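Local coordinates for protein carbohydrate deacetylase Agd3 (PDB 6NWZ) that probably removes N-acetyl groups from the exopolysaccharide galactosaminogalactan, as a zinc-binding carbohydrate deacetylase required for Aspergillus fumigatus biofilm formation, at residues V61-L66 with N103-Y108; P473-V478 with N600-Y605; T556-N561 with F570-E575. All blocks are in the same frame, centred on the assembly; numbering follows the deposited sequence.

Contact 1 of 3, residues V61-L66 with N103-Y108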
# COMPACT_ATOMS: atom_id res chain seq x y z
N VAL A 61 21.88 -10.44 -26.18
CA VAL A 61 22.69 -9.69 -25.23
C VAL A 61 23.51 -10.69 -24.43
O VAL A 61 23.14 -11.87 -24.33
CB VAL A 61 21.79 -8.81 -24.31
CG1 VAL A 61 21.06 -9.67 -23.30
CG2 VAL A 61 22.61 -7.73 -23.62
N GLY A 62 24.63 -10.24 -23.88
CA GLY A 62 25.45 -11.08 -23.03
C GLY A 62 25.05 -10.98 -21.57
O GLY A 62 24.55 -9.95 -21.11
N LEU A 63 25.26 -12.08 -20.83
CA LEU A 63 24.90 -12.10 -19.42
C LEU A 63 25.97 -11.40 -18.58
O LEU A 63 27.14 -11.35 -18.97
CB LEU A 63 24.74 -13.54 -18.93
CG LEU A 63 24.07 -14.53 -19.87
CD1 LEU A 63 25.12 -15.49 -20.41
CD2 LEU A 63 22.97 -15.28 -19.16
N PRO A 64 25.60 -10.85 -17.42
CA PRO A 64 26.61 -10.29 -16.52
C PRO A 64 27.47 -11.39 -15.90
O PRO A 64 27.21 -12.58 -16.11
CB PRO A 64 25.77 -9.56 -15.47
CG PRO A 64 24.46 -10.29 -15.47
CD PRO A 64 24.23 -10.68 -16.90
N ALA A 65 28.50 -11.00 -15.15
CA ALA A 65 29.33 -11.97 -14.43
C ALA A 65 28.49 -12.67 -13.37
O ALA A 65 28.11 -12.06 -12.37
CB ALA A 65 30.54 -11.28 -13.81
N LEU A 66 28.21 -13.96 -13.57
CA LEU A 66 27.38 -14.69 -12.62
C LEU A 66 28.11 -14.97 -11.32
O LEU A 66 27.47 -15.05 -10.26
CB LEU A 66 26.88 -16.00 -13.24
CG LEU A 66 25.87 -15.89 -14.39
CD1 LEU A 66 25.35 -17.25 -14.81
CD2 LEU A 66 24.73 -14.99 -13.98
N ASN A 103 22.60 -22.54 -20.42
CA ASN A 103 23.37 -23.53 -19.69
C ASN A 103 24.27 -22.88 -18.64
O ASN A 103 24.50 -23.46 -17.57
CB ASN A 103 24.20 -24.38 -20.65
CG ASN A 103 23.34 -25.35 -21.45
OD1 ASN A 103 22.29 -25.78 -20.99
ND2 ASN A 103 23.80 -25.71 -22.64
N GLN A 104 24.80 -21.68 -18.92
CA GLN A 104 25.52 -20.94 -17.89
C GLN A 104 24.62 -20.65 -16.70
O GLN A 104 25.05 -20.78 -15.54
CB GLN A 104 26.08 -19.64 -18.46
CG GLN A 104 27.04 -19.80 -19.62
CD GLN A 104 27.50 -18.47 -20.17
OE1 GLN A 104 27.96 -17.61 -19.42
NE2 GLN A 104 27.37 -18.28 -21.48
N LEU A 105 23.37 -20.27 -16.95
CA LEU A 105 22.44 -20.01 -15.86
C LEU A 105 22.14 -21.29 -15.08
O LEU A 105 22.11 -21.27 -13.84
CB LEU A 105 21.16 -19.39 -16.40
CG LEU A 105 21.31 -18.02 -17.09
CD1 LEU A 105 19.97 -17.55 -17.64
CD2 LEU A 105 21.87 -17.00 -16.12
N TYR A 106 21.93 -22.40 -15.78
CA TYR A 106 21.69 -23.67 -15.09
C TYR A 106 22.93 -24.11 -14.31
O TYR A 106 22.81 -24.65 -13.20
CB TYR A 106 21.28 -24.76 -16.09
CG TYR A 106 20.02 -24.46 -16.86
CD1 TYR A 106 19.06 -23.59 -16.37
CD2 TYR A 106 19.80 -25.05 -18.10
CE1 TYR A 106 17.90 -23.32 -17.09
CE2 TYR A 106 18.65 -24.78 -18.82
CZ TYR A 106 17.71 -23.92 -18.31
OH TYR A 106 16.56 -23.65 -19.03
N ALA A 107 24.12 -23.90 -14.88
CA ALA A 107 25.34 -24.26 -14.18
C ALA A 107 25.52 -23.43 -12.92
O ALA A 107 25.97 -23.94 -11.89
CB ALA A 107 26.54 -24.10 -15.11
N TYR A 108 25.18 -22.14 -12.99
CA TYR A 108 25.26 -21.29 -11.81
C TYR A 108 24.31 -21.78 -10.73
O TYR A 108 24.67 -21.82 -9.54
CB TYR A 108 24.97 -19.84 -12.19
CG TYR A 108 25.01 -18.88 -11.02
CD1 TYR A 108 26.19 -18.64 -10.33
CD2 TYR A 108 23.86 -18.22 -10.60
CE1 TYR A 108 26.23 -17.76 -9.26
CE2 TYR A 108 23.89 -17.34 -9.53
CZ TYR A 108 25.08 -17.12 -8.86
OH TYR A 108 25.11 -16.25 -7.80
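In the CBM87 region of Agd3, the irregular loop before strand 67-68 rests on one flank of helix 99-112 through two leucines, Leu63 and Leu66, which meet Gln104, Leu105 and Tyr108. The three helix residues lie one and then three positions apart, so that their side chains reach the same flank of the helix. Leu105 is a partner of both leucines: its CD2 methyl touches Leu63 CD2 at 3.7 Å and also packs on Leu66 CD1. The branched ends of the leucines pack between loop and helix, which suits a largely apolar seam, edged by the Gln104 amide. Leu66 lies across Leu105 at about a right angle, and its CD1 continues to Tyr108, reaching CB at 3.7 Å, and rests 3.6 Å from Gln104 O. Behind that methyl, Leu66 CB sits over one face of the Tyr108 ring, 4.3 Å from its centroid and displaced toward the rim, a CH-pi contact. With CG anti to the backbone N (chi1 179°), the ring leans out obliquely from the helix to lie beside Leu66. The extended Gln104 chain brings the amide to Leu63 CD1, which lies 3.7 Å from both Gln104 OE1 and NE2 and so meets the group as a whole, while NE2 is hydrogen-bonded to Asp100. The Tyr108 hydroxyl bonds to the carbonyl of Tyr74, a residue that Leu66 also touches. Leu105 packs on Ile30 and Tyr108 on Val23, both of strand 22-31, while Pro64 touches Leu54 of strand 51-55. The helix thus packs on strand 22-31, the loop on its parallel neighbour 51-55.

Contact 2 of 3, residues P473-V478 with N600-Y605; sequences PYFTTV and NFLARY
Phe475 and Tyr605 form the aromatic part of this contact, an edge-to-face pair between the short strand 474-475 and helix 594-607. The edge of Phe475 is turned toward the face of Tyr605, with the ring centroids 5.2 Å apart and the planes inclined at 57°. Phe475 CE2 does the touching: it stands 3.8 Å above the tyrosine ring plane, over its centre. CG anti to the backbone N (chi1 167°) directs the Tyr605 ring toward the strand, and the ring meets Trp472 in a second edge-to-face pair.

Apolar packing of aliphatic groups on rings makes up most of the rest. Leu602 CD1 comes to the edge of the Phe475 ring, near its plane, with CZ at 3.7 Å, and the two side chains cross at about a right angle. A leucine suits the spot, since its CD1 methyl extends to the phenylalanine rim. Pro473 packs between Phe601 and Tyr605, one helical turn apart, and so joins the two patches. Its CD lies 3.9 Å from Phe601 CD1 and 4.1 Å from Tyr605 CB, and the compact ring fits against the helix here, with CD also 3.4 Å from Phe601 O. That carbonyl already accepts the helix bond from Tyr605 N. Phe601 is buried and reaches on to Gln487, Asn489 and Pro490 of strand 487-492, which pairs antiparallel with strand 474-475.

Apolar carbons and ring surfaces do the joining, so the strand and helix are held by shape and dispersion, with a modest electrostatic gain where the hydrogen on Phe475 CE2 probably meets the pi cloud of Tyr605.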
# COMPACT_ATOMS: atom_id res chain seq x y z
N PRO A 473 7.61 9.07 -1.04
CA PRO A 473 6.75 10.25 -1.07
C PRO A 473 7.30 11.29 -2.05
O PRO A 473 8.46 11.26 -2.44
CB PRO A 473 6.81 10.77 0.37
CG PRO A 473 8.19 10.39 0.82
CD PRO A 473 8.49 9.06 0.15
N TYR A 474 6.41 12.20 -2.45
CA TYR A 474 6.78 13.31 -3.30
C TYR A 474 7.27 14.47 -2.44
O TYR A 474 6.73 14.72 -1.35
CB TYR A 474 5.59 13.75 -4.16
CG TYR A 474 5.77 15.07 -4.87
CD1 TYR A 474 6.44 15.15 -6.08
CD2 TYR A 474 5.27 16.25 -4.32
CE1 TYR A 474 6.61 16.37 -6.73
CE2 TYR A 474 5.44 17.47 -4.95
CZ TYR A 474 6.10 17.52 -6.16
OH TYR A 474 6.27 18.74 -6.79
N PHE A 475 8.29 15.17 -2.91
CA PHE A 475 8.87 16.30 -2.20
C PHE A 475 8.64 17.57 -3.01
O PHE A 475 9.01 17.63 -4.19
CB PHE A 475 10.36 16.09 -1.92
CG PHE A 475 10.64 15.00 -0.93
CD1 PHE A 475 10.47 15.22 0.43
CD2 PHE A 475 11.05 13.74 -1.35
CE1 PHE A 475 10.72 14.22 1.35
CE2 PHE A 475 11.31 12.73 -0.43
CZ PHE A 475 11.14 12.97 0.92
N THR A 476 8.03 18.57 -2.39
CA THR A 476 7.70 19.80 -3.09
C THR A 476 8.97 20.54 -3.50
O THR A 476 10.02 20.44 -2.85
CB THR A 476 6.84 20.71 -2.20
OG1 THR A 476 7.61 21.14 -1.07
CG2 THR A 476 5.62 19.96 -1.72
N THR A 477 8.87 21.28 -4.60
CA THR A 477 10.00 22.01 -5.15
C THR A 477 9.60 23.46 -5.36
O THR A 477 8.42 23.79 -5.53
CB THR A 477 10.46 21.41 -6.48
OG1 THR A 477 9.43 21.58 -7.46
CG2 THR A 477 10.75 19.93 -6.31
N VAL A 478 10.61 24.34 -5.34
CA VAL A 478 10.36 25.76 -5.56
C VAL A 478 9.79 25.98 -6.96
O VAL A 478 8.93 26.85 -7.17
CB VAL A 478 11.65 26.58 -5.34
CG1 VAL A 478 11.42 28.04 -5.66
CG2 VAL A 478 12.14 26.42 -3.92
N ASN A 600 7.82 6.50 8.15
CA ASN A 600 8.26 5.30 7.44
C ASN A 600 8.45 5.57 5.95
O ASN A 600 9.34 4.99 5.32
CB ASN A 600 7.25 4.16 7.65
CG ASN A 600 7.10 3.78 9.10
OD1 ASN A 600 7.83 4.26 9.96
ND2 ASN A 600 6.15 2.89 9.38
N PHE A 601 7.62 6.43 5.36
CA PHE A 601 7.83 6.82 3.97
C PHE A 601 9.16 7.53 3.79
O PHE A 601 9.85 7.35 2.78
CB PHE A 601 6.68 7.71 3.49
CG PHE A 601 5.61 6.97 2.74
CD1 PHE A 601 5.86 6.46 1.48
CD2 PHE A 601 4.35 6.80 3.29
CE1 PHE A 601 4.87 5.78 0.78
CE2 PHE A 601 3.36 6.12 2.60
CZ PHE A 601 3.62 5.61 1.35
N LEU A 602 9.55 8.35 4.77
CA LEU A 602 10.84 9.03 4.70
C LEU A 602 11.99 8.04 4.90
O LEU A 602 12.98 8.08 4.17
CB LEU A 602 10.91 10.15 5.73
CG LEU A 602 12.12 11.07 5.62
CD1 LEU A 602 12.06 11.88 4.33
CD2 LEU A 602 12.18 11.98 6.82
N ALA A 603 11.86 7.16 5.89
CA ALA A 603 12.92 6.18 6.15
C ALA A 603 13.08 5.22 4.98
O ALA A 603 14.21 4.86 4.62
CB ALA A 603 12.62 5.41 7.44
N ARG A 604 11.97 4.79 4.37
CA ARG A 604 12.06 3.96 3.18
C ARG A 604 12.82 4.69 2.08
O ARG A 604 13.71 4.12 1.43
CB ARG A 604 10.66 3.58 2.69
CG ARG A 604 10.64 2.99 1.29
CD ARG A 604 11.36 1.65 1.24
NE ARG A 604 11.78 1.30 -0.11
CZ ARG A 604 11.21 0.35 -0.85
NH1 ARG A 604 10.19 -0.35 -0.37
NH2 ARG A 604 11.67 0.09 -2.06
N TYR A 605 12.49 5.96 1.86
CA TYR A 605 13.16 6.73 0.81
C TYR A 605 14.64 6.90 1.12
O TYR A 605 15.48 6.86 0.20
CB TYR A 605 12.48 8.08 0.65
CG TYR A 605 13.27 9.07 -0.18
CD1 TYR A 605 13.21 9.03 -1.57
CD2 TYR A 605 14.07 10.03 0.42
CE1 TYR A 605 13.93 9.93 -2.34
CE2 TYR A 605 14.80 10.93 -0.34
CZ TYR A 605 14.73 10.88 -1.71
OH TYR A 605 15.45 11.77 -2.46

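Contact 3 of 3, residues T556-N561 with F570-E575; sequences TPITVN and FQAWVE
Beyond the helix flank where Ala572 meets Val560 lie the two aromatic rings of segment 570-575. Val574 CG2 sits 3.7 Å above one face of the Phe570 ring, offset toward the rim, and the same methyl lies in plane at the edge of the Trp573 indole. Both rings also meet Phe545 edge-to-face, and the CB of Trp573 points away from strand 558-560; both rings are buried, away from the strand.

The flank facing the strand presents Ala572 CB and the Glu575 methylene. Val560 straddles it with both methyls: CG2 touches Ala572 CB at 3.9 Å, and CG1, anti to the backbone N (chi1 179°), reaches Glu575 CB at 3.9 Å. Ile558, two residues earlier on the same side of the strand, adds a looser contact from CD1 to Ala572 CB at 4.2 Å. The small alanine admits both branched side chains. The Glu575 side chain meets the strand through CB; its chain bends at chi2, and the carboxylate is taken up by a salt bridge to Lys291 and hydrogen bonds from Gln579 and Trp284. Asn561, whose positive phi suits asparagine well, hydrogen-bonds Gln579.

Strand 558-560 runs nearly along the helix, at 19° with axes 9.6 Å apart. Paired with strand 563-565, it makes a two-stranded beta-hairpin folded back onto helix 569-584, the helix that directly follows it.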
# COMPACT_ATOMS: atom_id res chain seq x y z
N THR A 556 -30.86 2.51 6.86
CA THR A 556 -31.50 1.24 6.58
C THR A 556 -30.46 0.13 6.63
O THR A 556 -29.39 0.27 6.03
CB THR A 556 -32.18 1.27 5.21
OG1 THR A 556 -33.33 2.12 5.25
CG2 THR A 556 -32.59 -0.13 4.79
N PRO A 557 -30.72 -0.97 7.35
CA PRO A 557 -29.75 -2.05 7.41
C PRO A 557 -29.44 -2.61 6.03
O PRO A 557 -30.31 -2.70 5.16
CB PRO A 557 -30.44 -3.10 8.29
CG PRO A 557 -31.38 -2.31 9.13
CD PRO A 557 -31.87 -1.21 8.24
N ILE A 558 -28.17 -2.96 5.82
CA ILE A 558 -27.72 -3.62 4.61
C ILE A 558 -26.97 -4.89 5.01
O ILE A 558 -26.70 -5.13 6.19
CB ILE A 558 -26.82 -2.72 3.74
CG1 ILE A 558 -25.53 -2.38 4.48
CG2 ILE A 558 -27.57 -1.45 3.35
CD1 ILE A 558 -24.56 -1.56 3.66
N THR A 559 -26.65 -5.70 4.01
CA THR A 559 -25.95 -6.96 4.23
C THR A 559 -24.60 -6.93 3.53
O THR A 559 -24.52 -6.62 2.34
CB THR A 559 -26.77 -8.14 3.72
OG1 THR A 559 -28.05 -8.17 4.38
CG2 THR A 559 -26.04 -9.44 4.01
N VAL A 560 -23.55 -7.24 4.29
CA VAL A 560 -22.18 -7.29 3.78
C VAL A 560 -21.63 -8.68 4.08
O VAL A 560 -21.50 -9.05 5.25
CB VAL A 560 -21.29 -6.20 4.40
CG1 VAL A 560 -19.88 -6.30 3.86
CG2 VAL A 560 -21.87 -4.81 4.14
N ASN A 561 -21.32 -9.43 3.03
CA ASN A 561 -20.77 -10.78 3.15
C ASN A 561 -21.64 -11.66 4.05
O ASN A 561 -21.15 -12.40 4.91
CB ASN A 561 -19.33 -10.74 3.65
CG ASN A 561 -18.36 -10.24 2.60
OD1 ASN A 561 -18.68 -10.21 1.41
ND2 ASN A 561 -17.17 -9.85 3.04
N PHE A 570 -18.81 3.64 4.99
CA PHE A 570 -17.41 3.48 5.36
C PHE A 570 -17.15 2.10 5.95
O PHE A 570 -16.20 1.41 5.55
CB PHE A 570 -17.00 4.57 6.35
CG PHE A 570 -15.69 4.31 7.03
CD1 PHE A 570 -14.49 4.53 6.36
CD2 PHE A 570 -15.65 3.83 8.33
CE1 PHE A 570 -13.28 4.28 6.98
CE2 PHE A 570 -14.44 3.58 8.95
CZ PHE A 570 -13.26 3.80 8.28
N GLN A 571 -17.99 1.67 6.90
CA GLN A 571 -17.82 0.35 7.49
C GLN A 571 -17.97 -0.75 6.44
O GLN A 571 -17.21 -1.73 6.45
CB GLN A 571 -18.81 0.15 8.63
CG GLN A 571 -18.58 1.08 9.81
CD GLN A 571 -19.75 1.12 10.76
OE1 GLN A 571 -20.73 1.83 10.53
NE2 GLN A 571 -19.67 0.34 11.83
N ALA A 572 -18.94 -0.61 5.54
CA ALA A 572 -19.12 -1.62 4.49
C ALA A 572 -17.89 -1.76 3.62
O ALA A 572 -17.58 -2.85 3.14
CB ALA A 572 -20.34 -1.27 3.63
N TRP A 573 -17.17 -0.66 3.40
CA TRP A 573 -15.94 -0.73 2.62
C TRP A 573 -14.85 -1.46 3.40
O TRP A 573 -14.20 -2.37 2.87
CB TRP A 573 -15.48 0.68 2.23
CG TRP A 573 -14.25 0.71 1.36
CD1 TRP A 573 -14.21 0.75 -0.01
CD2 TRP A 573 -12.88 0.72 1.79
NE1 TRP A 573 -12.91 0.77 -0.45
CE2 TRP A 573 -12.07 0.76 0.64
CE3 TRP A 573 -12.26 0.70 3.05
CZ2 TRP A 573 -10.68 0.78 0.70
CZ3 TRP A 573 -10.88 0.72 3.11
CH2 TRP A 573 -10.10 0.76 1.94
N VAL A 574 -14.66 -1.09 4.67
CA VAL A 574 -13.64 -1.73 5.49
C VAL A 574 -13.96 -3.21 5.67
O VAL A 574 -13.07 -4.07 5.58
CB VAL A 574 -13.50 -1.00 6.84
CG1 VAL A 574 -12.48 -1.70 7.74
CG2 VAL A 574 -13.10 0.45 6.60
N GLU A 575 -15.23 -3.54 5.93
CA GLU A 575 -15.61 -4.95 6.04
C GLU A 575 -15.26 -5.72 4.77
O GLU A 575 -14.73 -6.83 4.83
CB GLU A 575 -17.11 -5.07 6.34
CG GLU A 575 -17.49 -4.65 7.75
CD GLU A 575 -17.11 -5.69 8.80
OE1 GLU A 575 -16.74 -6.81 8.41
OE2 GLU A 575 -17.19 -5.38 10.00

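Contact 1 belongs to the CBM87 region, whereas contacts 2 and 3 share the deacetylase region. Contact 3 lies across the chain's centre from both others, its own centre about 53 Å from that of contact 1 and 35 Å from that of contact 2; contacts 1 and 2 are about 37 Å apart. In sequence, contact 3 falls between the two segments of contact 2, yet their nearest atoms stay about 15 Å apart. None forms a zinc site: the side chain of Tyr108 is about 11 Å from that of zinc ligand Leu684 and about 6 Å from a bound N-acetylglucosamine, and Phe601 about 10 Å from His534. The zinc held by Asp256, His388 and His392 is probably catalytic.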